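Local coordinates for sugar-binding transport ATP-binding protein (Pyrococcus horikoshii, PDB 1V43) that probably binds and hydrolyses ATP as the nucleotide-binding subunit of an ABC transporter, powering sugar uptake, at residues T52-I57 with I196-D201; A179-I184 with Q202-T207; L220-S225 with R232-F237. All coordinates share one frame; numbering follows the deposited sequence.

All three contacts lie in the ABC ATPase part of the chain. Interactions 1 and 2 are tied by sequence and by touch: helix 174-191, strand 194-199 and helix 202-208 follow one another, and Tyr197 OH lies 2.8 Å from Glu204 OE2, a probable hydrogen bond. Their centres are about 15 Å apart. Interaction 3 lies further off, its centre about 17 Å from that of interaction 1 and about 20 Å from that of interaction 2, but strands 194-199 and 219-224 belong to one sheet. Relative to the ATP site, empty in this chain, the side chain of Val198 is about 3 Å from that of Lys50, that of Phe237 about 7 Å from Cys48, and that of Glu204 about 10 Å from Lys50.

Interaction 1: T52-I57 with I196-D201; sequences TTLRMI and IYVTHD
Leu54 and Ile57 on the helix that follows the P-loop rest against Ile196 and Val198 of strand 194-199, part of the central sheet of a P-loop NTPase fold. Helix and strand run nearly antiparallel, at 151°, with their axes 9.4 Å apart, and the filling between them is wholly aliphatic. Leu54 carries most of it. Its CB lies 3.9 Å from CG2 of Val198, and its CG continues past the same methyl. There the leucine forks. CD2 stays with Val198, also 3.9 Å from CG2, while CD1 reaches back to Ile196, two residues earlier on the strand, and sits 3.8 Å from its CG2, close to that residue's backbone O as well. With CG anti to the backbone N (chi1 -163°), the two methyls straddle the step from Ile196 to Val198. Leu54 and Ile196 lie alongside one another, running opposite ways, whereas Ile57 meets Ile196 end-on. Leu164 of strand 162-166 touches both Leu54 and Ile57 and continues the apolar surface under the helix, and Ile34 packs on Ile196. Thr52, at the start of the segment, is an ATP-binding residue, and Val198 also touches the side chains of Lys50 and Thr51, so the strand meets the P-loop as well as its helix. Past the strand the chain reads Thr-His-Asp, consistent with the H-loop of ABC ATPases. Thr199 shapes this corner as an ST turn, its OG1 accepting from Asp201 N at 3.0 Å, and OG1 is also hydrogen-bonded to Glu167. Asp201 then serves as N-cap of helix 202-208. The tightest point of the packing is the pair of CD1 methyls of Ile57 and Ile196, 3.3 Å apart, nearer than usual van der Waals contact.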
# COMPACT_ATOMS: atom_id res chain seq x y z
N THR A 52 15.41 18.61 -4.72
CA THR A 52 16.35 19.71 -4.93
C THR A 52 17.58 19.16 -5.66
O THR A 52 18.08 19.79 -6.58
CB THR A 52 16.79 20.37 -3.61
OG1 THR A 52 15.65 20.91 -2.93
CG2 THR A 52 17.79 21.49 -3.90
N THR A 53 18.05 17.99 -5.23
CA THR A 53 19.20 17.35 -5.86
C THR A 53 18.91 17.06 -7.34
O THR A 53 19.73 17.36 -8.20
CB THR A 53 19.56 16.02 -5.14
OG1 THR A 53 19.88 16.29 -3.77
CG2 THR A 53 20.76 15.34 -5.81
N LEU A 54 17.75 16.48 -7.63
CA LEU A 54 17.41 16.19 -9.03
C LEU A 54 17.45 17.48 -9.86
O LEU A 54 17.99 17.49 -10.96
CB LEU A 54 16.03 15.55 -9.15
CG LEU A 54 15.77 14.86 -10.50
CD1 LEU A 54 16.62 13.61 -10.57
CD2 LEU A 54 14.30 14.50 -10.65
N ARG A 55 16.88 18.56 -9.32
CA ARG A 55 16.83 19.85 -10.00
C ARG A 55 18.23 20.42 -10.23
O ARG A 55 18.47 21.05 -11.26
CB ARG A 55 15.95 20.83 -9.20
CG ARG A 55 14.46 20.48 -9.26
CD ARG A 55 13.59 21.36 -8.38
NE ARG A 55 13.74 22.79 -8.66
CZ ARG A 55 13.21 23.43 -9.70
NH1 ARG A 55 12.46 22.80 -10.59
NH2 ARG A 55 13.44 24.73 -9.84
N MET A 56 19.15 20.22 -9.29
CA MET A 56 20.51 20.70 -9.49
C MET A 56 21.16 19.85 -10.60
O MET A 56 21.90 20.36 -11.44
CB MET A 56 21.35 20.58 -8.21
CG MET A 56 20.99 21.60 -7.12
SD MET A 56 22.16 21.60 -5.73
CE MET A 56 21.56 20.19 -4.77
N ILE A 57 20.89 18.55 -10.59
CA ILE A 57 21.44 17.68 -11.63
C ILE A 57 20.93 18.13 -13.00
O ILE A 57 21.68 18.16 -13.97
CB ILE A 57 21.05 16.19 -11.41
CG1 ILE A 57 21.73 15.65 -10.15
CG2 ILE A 57 21.45 15.36 -12.62
CD1 ILE A 57 21.44 14.18 -9.85
N ILE A 196 18.44 8.67 -12.71
CA ILE A 196 18.34 9.14 -11.34
C ILE A 196 16.84 9.35 -11.15
O ILE A 196 16.21 10.18 -11.81
CB ILE A 196 19.18 10.43 -11.14
CG1 ILE A 196 20.63 10.13 -11.54
CG2 ILE A 196 19.11 10.88 -9.67
CD1 ILE A 196 21.56 11.30 -11.54
N TYR A 197 16.28 8.56 -10.25
CA TYR A 197 14.84 8.51 -10.01
C TYR A 197 14.45 8.92 -8.59
O TYR A 197 14.90 8.32 -7.62
CB TYR A 197 14.38 7.08 -10.28
CG TYR A 197 12.90 6.84 -10.45
CD1 TYR A 197 12.35 6.64 -11.72
CD2 TYR A 197 12.07 6.71 -9.34
CE1 TYR A 197 11.00 6.30 -11.88
CE2 TYR A 197 10.72 6.37 -9.49
CZ TYR A 197 10.20 6.17 -10.76
OH TYR A 197 8.90 5.81 -10.89
N VAL A 198 13.60 9.94 -8.49
CA VAL A 198 13.16 10.45 -7.21
C VAL A 198 11.77 9.95 -6.80
O VAL A 198 10.80 10.09 -7.55
CB VAL A 198 13.11 11.98 -7.22
CG1 VAL A 198 12.34 12.48 -5.99
CG2 VAL A 198 14.52 12.55 -7.25
N THR A 199 11.67 9.38 -5.60
CA THR A 199 10.39 8.91 -5.07
C THR A 199 10.40 8.85 -3.55
O THR A 199 11.45 8.66 -2.93
CB THR A 199 9.98 7.51 -5.60
OG1 THR A 199 8.68 7.19 -5.10
CG2 THR A 199 10.96 6.42 -5.11
N HIS A 200 9.23 8.99 -2.94
CA HIS A 200 9.12 8.91 -1.49
C HIS A 200 8.47 7.56 -1.16
O HIS A 200 8.24 7.23 -0.00
CB HIS A 200 8.24 10.05 -0.95
CG HIS A 200 6.78 9.86 -1.23
ND1 HIS A 200 6.02 8.92 -0.57
CD2 HIS A 200 5.97 10.43 -2.14
CE1 HIS A 200 4.79 8.93 -1.06
NE2 HIS A 200 4.73 9.83 -2.02
N ASP A 201 8.20 6.79 -2.20
CA ASP A 201 7.55 5.47 -2.09
C ASP A 201 8.58 4.32 -1.99
O ASP A 201 9.14 3.90 -3.01
CB ASP A 201 6.65 5.26 -3.31
CG ASP A 201 5.73 4.06 -3.18
OD1 ASP A 201 6.21 2.95 -2.85
OD2 ASP A 201 4.52 4.23 -3.42

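Interaction 2: A179-I184 with Q202-T207; sequences AMRAEI and QVEAMT
The guanidinium of Arg181 has Glu204 both over one face and at its edge. Over the face lie CA and CB of Glu204, CA standing 3.8 Å above the guanidinium plane and offset toward its rim. In that plane, at the edge, are OE1 of the same glutamate and a water molecule. Val203 comes in obliquely, its CG1 3.7 Å from Arg181 NH1. The main bond is from Arg181 NE to Glu204 OE1, 2.9 Å long and fairly straight at 161°. A weak second one runs from NH2 to the same oxygen. NE uses the anti side of OE1, and the carboxylate is turned 59° from the guanidinium. Arg177 NE also forms a salt bridge with OE1, so two arginines gather on one carboxylate oxygen, which would probably favour its charged form. On the other side of the head group, NH1 donates to the water at 2.8 Å, and the water donates in turn to Thr207 OG1. That hydroxyl gives its own hydrogen to Val203 O, 2.6 Å away, one turn back. This bond fixes the rotation of Thr207; the carbonyl also takes Thr207 N, from the opposite face of its plane. With OG1 beside the backbone N, CG2 is left anti to it and points at Arg181, 4.1 Å from CB. Arg181 is extended from CG to NE, carrying its stem across Glu204 CG. Leu320 of the second subunit packs on Val203 and Thr207, placing the helix pair at the dimer contact. The two helices run in the same general direction, crossing at -29°, and both touch strand 39-43 from the sheet's same flank: the helix-strand-helix succession around strand 194-199 typical of the layered alpha/beta core of P-loop NTPases.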
# COMPACT_ATOMS: atom_id res chain seq x y z
N ALA A 179 2.60 -1.95 -13.19
CA ALA A 179 2.89 -2.22 -14.59
C ALA A 179 3.89 -1.19 -15.15
O ALA A 179 4.78 -1.53 -15.91
CB ALA A 179 1.59 -2.20 -15.41
N MET A 180 3.73 0.08 -14.76
CA MET A 180 4.64 1.13 -15.20
C MET A 180 6.06 0.97 -14.60
O MET A 180 7.06 1.16 -15.30
CB MET A 180 4.08 2.52 -14.85
CG MET A 180 2.99 3.05 -15.79
SD MET A 180 3.34 2.80 -17.56
CE MET A 180 4.84 3.73 -17.75
N ARG A 181 6.15 0.63 -13.31
CA ARG A 181 7.45 0.42 -12.67
C ARG A 181 8.23 -0.59 -13.48
O ARG A 181 9.37 -0.34 -13.89
CB ARG A 181 7.29 -0.11 -11.25
CG ARG A 181 6.78 0.92 -10.26
CD ARG A 181 6.42 0.30 -8.95
NE ARG A 181 5.72 1.25 -8.10
CZ ARG A 181 4.96 0.89 -7.07
NH1 ARG A 181 4.80 -0.40 -6.78
NH2 ARG A 181 4.34 1.81 -6.35
N ALA A 182 7.61 -1.74 -13.74
CA ALA A 182 8.24 -2.80 -14.51
C ALA A 182 8.60 -2.31 -15.91
O ALA A 182 9.70 -2.57 -16.40
CB ALA A 182 7.32 -4.01 -14.60
N GLU A 183 7.67 -1.63 -16.56
CA GLU A 183 7.90 -1.11 -17.91
C GLU A 183 9.14 -0.18 -17.92
O GLU A 183 10.06 -0.38 -18.68
CB GLU A 183 6.66 -0.35 -18.37
CG GLU A 183 6.76 0.27 -19.75
CD GLU A 183 6.99 -0.75 -20.83
OE1 GLU A 183 6.68 -1.94 -20.59
OE2 GLU A 183 7.47 -0.37 -21.92
N ILE A 184 9.15 0.82 -17.04
CA ILE A 184 10.27 1.74 -16.98
C ILE A 184 11.61 1.05 -16.66
O ILE A 184 12.61 1.29 -17.35
CB ILE A 184 9.96 2.89 -15.98
CG1 ILE A 184 8.94 3.83 -16.63
CG2 ILE A 184 11.25 3.65 -15.58
CD1 ILE A 184 8.25 4.79 -15.66
N GLN A 202 8.79 3.81 -0.78
CA GLN A 202 9.76 2.74 -0.56
C GLN A 202 9.54 1.48 -1.41
O GLN A 202 10.50 0.92 -1.93
CB GLN A 202 9.84 2.39 0.94
CG GLN A 202 8.52 1.93 1.59
CD GLN A 202 8.38 0.41 1.65
OE1 GLN A 202 9.34 -0.33 1.47
NE2 GLN A 202 7.17 -0.04 1.94
N VAL A 203 8.29 1.04 -1.58
CA VAL A 203 8.06 -0.15 -2.42
C VAL A 203 8.52 0.10 -3.86
O VAL A 203 9.10 -0.78 -4.50
CB VAL A 203 6.58 -0.58 -2.45
CG1 VAL A 203 6.35 -1.59 -3.58
CG2 VAL A 203 6.19 -1.22 -1.09
N GLU A 204 8.25 1.30 -4.38
CA GLU A 204 8.64 1.65 -5.75
C GLU A 204 10.17 1.69 -5.83
O GLU A 204 10.77 1.20 -6.77
CB GLU A 204 8.04 3.00 -6.13
CG GLU A 204 8.28 3.45 -7.58
CD GLU A 204 7.24 4.47 -8.05
OE1 GLU A 204 6.05 4.11 -8.05
OE2 GLU A 204 7.60 5.61 -8.41
N ALA A 205 10.79 2.28 -4.81
CA ALA A 205 12.24 2.36 -4.78
C ALA A 205 12.86 0.95 -4.83
O ALA A 205 13.73 0.69 -5.65
CB ALA A 205 12.68 3.10 -3.53
N MET A 206 12.39 0.04 -3.98
CA MET A 206 12.90 -1.32 -3.93
C MET A 206 12.68 -2.06 -5.25
O MET A 206 13.46 -2.94 -5.62
CB MET A 206 12.22 -2.10 -2.81
CG MET A 206 12.64 -1.68 -1.40
SD MET A 206 14.32 -2.19 -1.05
CE MET A 206 14.07 -3.88 -0.56
N THR A 207 11.62 -1.70 -5.95
CA THR A 207 11.27 -2.32 -7.22
C THR A 207 12.13 -1.84 -8.38
O THR A 207 12.47 -2.61 -9.27
CB THR A 207 9.83 -2.00 -7.64
OG1 THR A 207 8.92 -2.36 -6.59
CG2 THR A 207 9.49 -2.73 -8.92
O HOH W 1 6.32 -2.63 -7.51

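Interaction 3: L220-S225 with R232-F237; sequences LLQIGS and RPNSVF
A classic beta bulge in strand 219-224, an edge strand of the central ATPase sheet, lets Leu221 and Gln222 both face Val214, and both of these bulge residues meet the turn that joins helix 226-231 to helix 236-241. Gln222 reaches across with its whole length: CG is anti to the backbone N (chi1 180°) and the chain stays extended, bringing the terminal amide alongside the backbone of the turn. There OE1 accepts from Asn234 N at 2.6 Å, short and almost straight at 171°, while NE2 donates to Arg232 O at 3.1 Å. One side-chain amide thus serves a backbone donor and a backbone acceptor on either side of Pro233. Asn234 answers from the opposite direction. Its amide is stacked on that of Gln222, the planes 26° apart, and its ND2 gives a hydrogen to Leu221 O, 3.1 Å away, close to its own amide plane. The other end, OD1, takes the hydroxyl hydrogen of Ser235 at 3.2 Å. Ser235 in turn is N-cap of helix 236-241. In the helix's first turn Phe237 closes the contact with carbon alone: CD1 of Leu221 lies 3.4 Å from its CD2, coming obliquely at the ring, whose neighbour within the helix is Phe241. Val238 touches both bulge side chains from the same helix. The C-terminal tail also joins in, Ala370 pairing with the backbone of Asn234. With an alanine in place of Gln222, Asn234 N and Arg232 O would probably lose their side-chain partners and the Asn234 amide the group stacked on it. The chemistry implies a joint held in shape by reciprocal amides, each bonded to the main chain of the opposite segment.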
# COMPACT_ATOMS: atom_id res chain seq x y z
N LEU A 220 22.68 12.36 2.96
CA LEU A 220 22.66 11.02 2.41
C LEU A 220 22.89 10.08 3.58
O LEU A 220 24.00 10.01 4.12
CB LEU A 220 23.78 10.83 1.40
CG LEU A 220 23.96 9.40 0.90
CD1 LEU A 220 22.67 8.93 0.20
CD2 LEU A 220 25.15 9.35 -0.06
N LEU A 221 21.86 9.36 3.99
CA LEU A 221 22.00 8.44 5.11
C LEU A 221 22.65 7.13 4.69
O LEU A 221 23.51 6.60 5.40
CB LEU A 221 20.65 8.16 5.75
CG LEU A 221 19.98 9.38 6.37
CD1 LEU A 221 18.76 8.95 7.17
CD2 LEU A 221 20.97 10.10 7.28
N GLN A 222 22.28 6.62 3.52
CA GLN A 222 22.84 5.36 3.06
C GLN A 222 22.57 5.11 1.58
O GLN A 222 21.54 5.51 1.05
CB GLN A 222 22.24 4.20 3.89
CG GLN A 222 22.75 2.79 3.53
CD GLN A 222 22.29 1.70 4.51
OE1 GLN A 222 21.62 1.97 5.51
NE2 GLN A 222 22.67 0.47 4.22
N ILE A 223 23.53 4.48 0.91
CA ILE A 223 23.32 4.11 -0.47
C ILE A 223 23.74 2.64 -0.61
O ILE A 223 24.74 2.21 -0.04
CB ILE A 223 24.10 5.00 -1.49
CG1 ILE A 223 23.72 4.55 -2.91
CG2 ILE A 223 25.62 4.91 -1.28
CD1 ILE A 223 24.40 5.31 -4.03
N GLY A 224 22.93 1.88 -1.33
CA GLY A 224 23.22 0.48 -1.56
C GLY A 224 22.12 -0.20 -2.36
O GLY A 224 21.10 0.43 -2.71
N SER A 225 22.31 -1.47 -2.67
CA SER A 225 21.32 -2.24 -3.41
C SER A 225 20.11 -2.48 -2.49
O SER A 225 20.23 -2.41 -1.27
CB SER A 225 21.89 -3.61 -3.78
OG SER A 225 21.93 -4.42 -2.63
N ARG A 232 20.46 -4.81 5.71
CA ARG A 232 21.43 -4.14 6.57
C ARG A 232 21.33 -2.62 6.64
O ARG A 232 22.23 -1.90 6.23
CB ARG A 232 22.84 -4.57 6.17
CG ARG A 232 23.15 -6.03 6.55
CD ARG A 232 24.44 -6.56 5.93
NE ARG A 232 24.28 -6.88 4.51
CZ ARG A 232 23.62 -7.93 4.03
NH1 ARG A 232 23.05 -8.81 4.86
NH2 ARG A 232 23.52 -8.11 2.72
N PRO A 233 20.20 -2.10 7.16
CA PRO A 233 20.06 -0.65 7.27
C PRO A 233 21.14 -0.16 8.24
O PRO A 233 21.31 -0.74 9.30
CB PRO A 233 18.66 -0.49 7.85
CG PRO A 233 18.54 -1.70 8.74
CD PRO A 233 19.10 -2.80 7.85
N ASN A 234 21.87 0.90 7.89
CA ASN A 234 22.91 1.36 8.80
C ASN A 234 22.40 2.28 9.90
O ASN A 234 23.19 2.87 10.64
CB ASN A 234 24.02 2.06 8.02
CG ASN A 234 23.55 3.32 7.35
OD1 ASN A 234 22.62 3.98 7.81
ND2 ASN A 234 24.19 3.67 6.25
N SER A 235 21.08 2.40 10.04
CA SER A 235 20.50 3.26 11.07
C SER A 235 19.01 3.02 11.27
O SER A 235 18.36 2.36 10.47
CB SER A 235 20.73 4.73 10.70
OG SER A 235 20.12 5.01 9.46
N VAL A 236 18.46 3.57 12.35
CA VAL A 236 17.04 3.42 12.64
C VAL A 236 16.20 4.02 11.52
O VAL A 236 15.26 3.38 11.03
CB VAL A 236 16.66 4.10 13.98
CG1 VAL A 236 15.15 4.03 14.19
CG2 VAL A 236 17.38 3.42 15.13
N PHE A 237 16.54 5.24 11.08
CA PHE A 237 15.78 5.88 10.02
C PHE A 237 15.65 5.02 8.76
O PHE A 237 14.54 4.86 8.24
CB PHE A 237 16.36 7.24 9.63
CG PHE A 237 15.45 8.01 8.72
CD1 PHE A 237 14.39 8.75 9.23
CD2 PHE A 237 15.58 7.91 7.34
CE1 PHE A 237 13.47 9.36 8.39
CE2 PHE A 237 14.67 8.52 6.49
CZ PHE A 237 13.61 9.25 7.02